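Local coordinates for protein polycyclic ketone monooxygenase (Myceliophthora thermophila, PDB 5MQ6) that inserts one oxygen atom beside the carbonyl of ketones, particularly polycyclic ones, as an FAD- and NADPH-dependent Baeyer-Villiger monooxygenase yielding esters or lactones, at residues Gly386-Tyr389 with Lys390-Leu393; Ser405-Asp409 with Pro410-Ala414. All coordinates share one frame; numbering follows the deposited sequence.

Contact 1 of 2, residues Gly386-Tyr389 with Lys390-Leu393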
loop_
_atom_site.group_PDB
_atom_site.type_symbol
_atom_site.label_atom_id
_atom_site.label_comp_id
_atom_site.label_asym_id
_atom_site.label_seq_id
_atom_site.Cartn_x
_atom_site.Cartn_y
_atom_site.Cartn_z
ATOM N N GLY A 386 19.627 -13.202 14.977
ATOM C CA GLY A 386 19.342 -13.896 16.193
ATOM C C GLY A 386 18.540 -13.051 17.118
ATOM O O GLY A 386 17.532 -13.527 17.651
ATOM N N ARG A 387 18.947 -11.782 17.254
ATOM C CA ARG A 387 18.246 -10.818 18.106
ATOM C C ARG A 387 16.746 -10.663 17.699
ATOM O O ARG A 387 15.812 -10.751 18.536
ATOM C CB ARG A 387 18.959 -9.446 18.184
ATOM C CG ARG A 387 18.330 -8.499 19.238
ATOM C CD ARG A 387 18.884 -7.073 19.202
ATOM N NE ARG A 387 18.567 -6.356 17.953
ATOM C CZ ARG A 387 17.354 -5.948 17.588
ATOM N NH1 ARG A 387 16.298 -6.184 18.367
ATOM N NH2 ARG A 387 17.169 -5.300 16.431
ATOM N N LEU A 388 16.513 -10.460 16.416
ATOM C CA LEU A 388 15.157 -10.255 15.897
ATOM C C LEU A 388 14.305 -11.505 16.048
ATOM O O LEU A 388 13.164 -11.402 16.455
ATOM C CB LEU A 388 15.171 -9.842 14.441
ATOM C CG LEU A 388 15.737 -8.451 14.201
ATOM C CD1 LEU A 388 15.896 -8.311 12.725
ATOM C CD2 LEU A 388 14.796 -7.375 14.726
ATOM N N TYR A 389 14.848 -12.670 15.717
ATOM C CA TYR A 389 14.127 -13.940 15.944
ATOM C C TYR A 389 13.706 -14.147 17.436
ATOM O O TYR A 389 12.554 -14.573 17.737
ATOM C CB TYR A 389 14.941 -15.126 15.389
ATOM C CG TYR A 389 14.682 -15.331 13.922
ATOM C CD1 TYR A 389 15.371 -14.624 12.961
ATOM C CD2 TYR A 389 13.739 -16.221 13.491
ATOM C CE1 TYR A 389 15.105 -14.788 11.599
ATOM C CE2 TYR A 389 13.459 -16.378 12.149
ATOM C CZ TYR A 389 14.160 -15.663 11.210
ATOM O OH TYR A 389 13.878 -15.822 9.865
ATOM N N LYS A 390 14.614 -13.824 18.348
ATOM C CA LYS A 390 14.317 -13.890 19.780
ATOM C C LYS A 390 13.315 -12.853 20.163
ATOM O O LYS A 390 12.437 -13.149 20.929
ATOM C CB LYS A 390 15.541 -13.681 20.668
ATOM C CG LYS A 390 16.578 -14.807 20.681
ATOM C CD LYS A 390 17.430 -14.759 21.982
ATOM C CE LYS A 390 18.937 -14.529 21.783
ATOM N NZ LYS A 390 19.731 -15.788 21.890
ATOM N N LEU A 391 13.428 -11.636 19.643
ATOM C CA LEU A 391 12.405 -10.647 19.901
ATOM C C LEU A 391 10.977 -11.045 19.474
ATOM O O LEU A 391 9.975 -10.797 20.181
ATOM C CB LEU A 391 12.805 -9.346 19.212
ATOM C CG LEU A 391 11.987 -8.104 19.505
ATOM C CD1 LEU A 391 11.983 -7.779 21.013
ATOM C CD2 LEU A 391 12.570 -6.973 18.613
ATOM N N ASP A 392 10.875 -11.688 18.326
ATOM C CA ASP A 392 9.584 -12.084 17.791
ATOM C C ASP A 392 8.916 -13.289 18.441
ATOM O O ASP A 392 7.663 -13.480 18.335
ATOM C CB ASP A 392 9.718 -12.382 16.323
ATOM C CG ASP A 392 8.396 -12.346 15.632
ATOM O OD1 ASP A 392 7.607 -11.426 15.898
ATOM O OD2 ASP A 392 8.127 -13.274 14.833
ATOM N N LEU A 393 9.727 -14.145 19.043
ATOM C CA LEU A 393 9.267 -15.419 19.516
ATOM C C LEU A 393 8.004 -15.330 20.405
ATOM O O LEU A 393 7.036 -16.054 20.158
ATOM C CB LEU A 393 10.408 -16.143 20.229
ATOM C CG LEU A 393 9.985 -17.356 21.037
ATOM C CD1 LEU A 393 9.513 -18.404 20.104
ATOM C CD2 LEU A 393 11.197 -17.840 21.790
#
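R387 and L391, one turn apart on the helix 378-406, send their side chains the same way, and R387 NH1 comes to 3.8 Å from L391 CD2. The methyl meets the edge of the guanidinium, near its plane. The CB of R387 points away from residues 390-393, but with CG anti to the backbone N (chi1 -172°) the bend at chi3 brings the guanidinium nearer. A long arginine suits this place: its aliphatic part runs out from the helix, and the guanidinium turns back along it, with D342 as a distant, weakly held charge partner. Three residues before L391, L388 brings its CD2 to 4.5 Å from L391 CD2, a loose apolar touch. The tight part is the backbone. L391 N donates to R387 O at 2.8 Å, and the bonds from K390 N to G386 O and from D392 N to L388 O continue the same alpha-helical ladder, while L393 N to Y389 O is weak. The inward side of the helix is packed: L388 is buried against S363 and A364, and the Y389 ring meets W423 edge-to-face and touches Y26 of helix 22-31. Buried D392 needs a polar mate there, and T422 OG1 supplies one to D392 OD1. K390 lies on the solvent side; its CG passes 3.4 Å from G386 O, and its chain bends twice before NZ reaches a long, weak pairing with D16. The chemistry therefore divides the helix: backbone bonds set its shape, apolar and aromatic groups with one satisfied carboxylate join it to its neighbours, and the charged ends of R387 and K390 probably add little rigidity.

Contact 2 of 2, residues Ser405-Asp409 with Pro410-Ala414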
loop_
_atom_site.group_PDB
_atom_site.type_symbol
_atom_site.label_atom_id
_atom_site.label_comp_id
_atom_site.label_asym_id
_atom_site.label_seq_id
_atom_site.Cartn_x
_atom_site.Cartn_y
_atom_site.Cartn_z
ATOM N N SER A 405 -6.641 -22.042 20.299
ATOM C CA SER A 405 -7.776 -21.911 21.206
ATOM C C SER A 405 -9.127 -21.665 20.539
ATOM O O SER A 405 -10.119 -22.037 21.059
ATOM C CB SER A 405 -7.489 -20.771 22.197
ATOM O OG SER A 405 -7.457 -19.467 21.552
ATOM N N ILE A 406 -9.171 -21.001 19.396
ATOM C CA ILE A 406 -10.443 -20.610 18.787
ATOM C C ILE A 406 -10.954 -21.714 17.879
ATOM O O ILE A 406 -12.123 -22.016 17.845
ATOM C CB ILE A 406 -10.252 -19.308 17.981
ATOM C CG1 ILE A 406 -10.095 -18.116 18.933
ATOM C CG2 ILE A 406 -11.395 -19.094 16.978
ATOM C CD1 ILE A 406 -9.405 -16.932 18.271
ATOM N N VAL A 407 -10.080 -22.306 17.111
ATOM C CA VAL A 407 -10.500 -23.170 16.053
ATOM C C VAL A 407 -10.656 -24.593 16.600
ATOM O O VAL A 407 -9.660 -25.262 16.935
ATOM C CB VAL A 407 -9.489 -23.153 14.925
ATOM C CG1 VAL A 407 -9.897 -24.185 13.862
ATOM C CG2 VAL A 407 -9.455 -21.730 14.308
ATOM N N LYS A 408 -11.898 -25.060 16.617
ATOM C CA LYS A 408 -12.261 -26.228 17.423
ATOM C C LYS A 408 -11.685 -27.466 16.843
ATOM O O LYS A 408 -11.057 -28.207 17.521
ATOM C CB LYS A 408 -13.785 -26.355 17.647
ATOM C CG LYS A 408 -14.211 -25.417 18.744
ATOM C CD LYS A 408 -15.675 -25.564 19.070
ATOM C CE LYS A 408 -16.506 -24.718 18.138
ATOM N NZ LYS A 408 -17.941 -24.874 18.437
ATOM N N ASP A 409 -11.829 -27.657 15.565
ATOM C CA ASP A 409 -11.203 -28.815 14.931
ATOM C C ASP A 409 -9.661 -28.730 14.804
ATOM O O ASP A 409 -9.125 -27.809 14.153
ATOM C CB ASP A 409 -11.891 -29.002 13.605
ATOM C CG ASP A 409 -11.458 -30.206 12.892
ATOM O OD1 ASP A 409 -10.463 -30.834 13.240
ATOM O OD2 ASP A 409 -12.155 -30.514 11.942
ATOM N N PRO A 410 -8.919 -29.686 15.406
ATOM C CA PRO A 410 -7.459 -29.563 15.363
ATOM C C PRO A 410 -6.851 -29.699 13.995
ATOM O O PRO A 410 -5.731 -29.218 13.783
ATOM C CB PRO A 410 -6.940 -30.656 16.310
ATOM C CG PRO A 410 -8.077 -31.567 16.497
ATOM C CD PRO A 410 -9.340 -30.795 16.281
ATOM N N LYS A 411 -7.546 -30.317 13.056
ATOM C CA LYS A 411 -6.970 -30.406 11.705
ATOM C C LYS A 411 -7.010 -29.021 11.023
ATOM O O LYS A 411 -6.063 -28.594 10.370
ATOM C CB LYS A 411 -7.710 -31.430 10.850
ATOM C CG LYS A 411 -7.890 -32.790 11.495
ATOM C CD LYS A 411 -6.753 -33.176 12.453
ATOM C CE LYS A 411 -6.900 -34.613 12.930
ATOM N NZ LYS A 411 -6.870 -35.568 11.767
ATOM N N THR A 412 -8.104 -28.321 11.226
ATOM C CA THR A 412 -8.307 -27.037 10.595
ATOM C C THR A 412 -7.398 -26.030 11.366
ATOM O O THR A 412 -6.657 -25.285 10.749
ATOM C CB THR A 412 -9.800 -26.676 10.263
ATOM O OG1 THR A 412 -10.104 -25.284 10.435
ATOM C CG2 THR A 412 -10.745 -27.401 10.976
ATOM N N ALA A 413 -7.349 -26.120 12.694
ATOM C CA ALA A 413 -6.436 -25.308 13.486
ATOM C C ALA A 413 -4.991 -25.440 13.018
ATOM O O ALA A 413 -4.277 -24.457 12.874
ATOM C CB ALA A 413 -6.566 -25.651 14.958
ATOM N N ALA A 414 -4.579 -26.646 12.725
ATOM C CA ALA A 414 -3.231 -26.887 12.242
ATOM C C ALA A 414 -2.898 -26.149 10.932
ATOM O O ALA A 414 -1.749 -25.676 10.742
ATOM C CB ALA A 414 -2.988 -28.395 12.016
#
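D409 caps the helix 410-416 by accepting from K411 N at OD1, 3.0 Å away with an N-H...O angle of 156°. The amide comes from above the carboxylate plane, 44° out of it. CG stands anti to the backbone N (chi1 -175°), which carries the carboxylate over the first turn, where OD1 can take K411 N. The main chain of D409 grips the same turn: its O receives A413 N at 2.9 Å in a nearly straight bond and T412 N in a weak one. Across the D409 side chain, at about a right angle, lies that of T412, whose CG2 is 3.3 Å from D409 CB. P410 suits the first helical position, where its missing N-H costs no bond and its ring restrains phi. V407, the first residue past the end of helix 378-406, turns its CB toward the new helix, and its CG1 touches T412 OG1 as well as A413 CB, the latter at 3.8 Å; alanine is small enough to let the valine close in. Farther out, N438 holds the bend by donating to I406 O and accepting from K408 N, while L434 packs on V407. With an alanine here in place of D409, K411 N would probably be left without its capping acceptor, and T412 CG2 would keep the CB but lose the carboxylate beside it, so that the first turn might fray. A carboxylate at this N-cap is also likely to be stabilised by the helix dipole, so charge probably adds to the hydrogen bond in marking where the helix starts.

Following the chain from the N terminus, contact 1 comes first, spanning about two turns in roughly the first half of helix 378-406. That helix runs on to its end, where contact 2 opens and passes through a short bend into helix 410-416. Each contact joins adjoining residues, so neither closes a long loop; they stand in series, without nesting or crossing. The centres of contact 1 and contact 2 are 26 Å apart and do not touch, so the shared helix is their link. At contact 1 it lies against helices 22-31 and 363-366 and the loop carrying T422 and W423; at contact 2 its end meets helix 433-436.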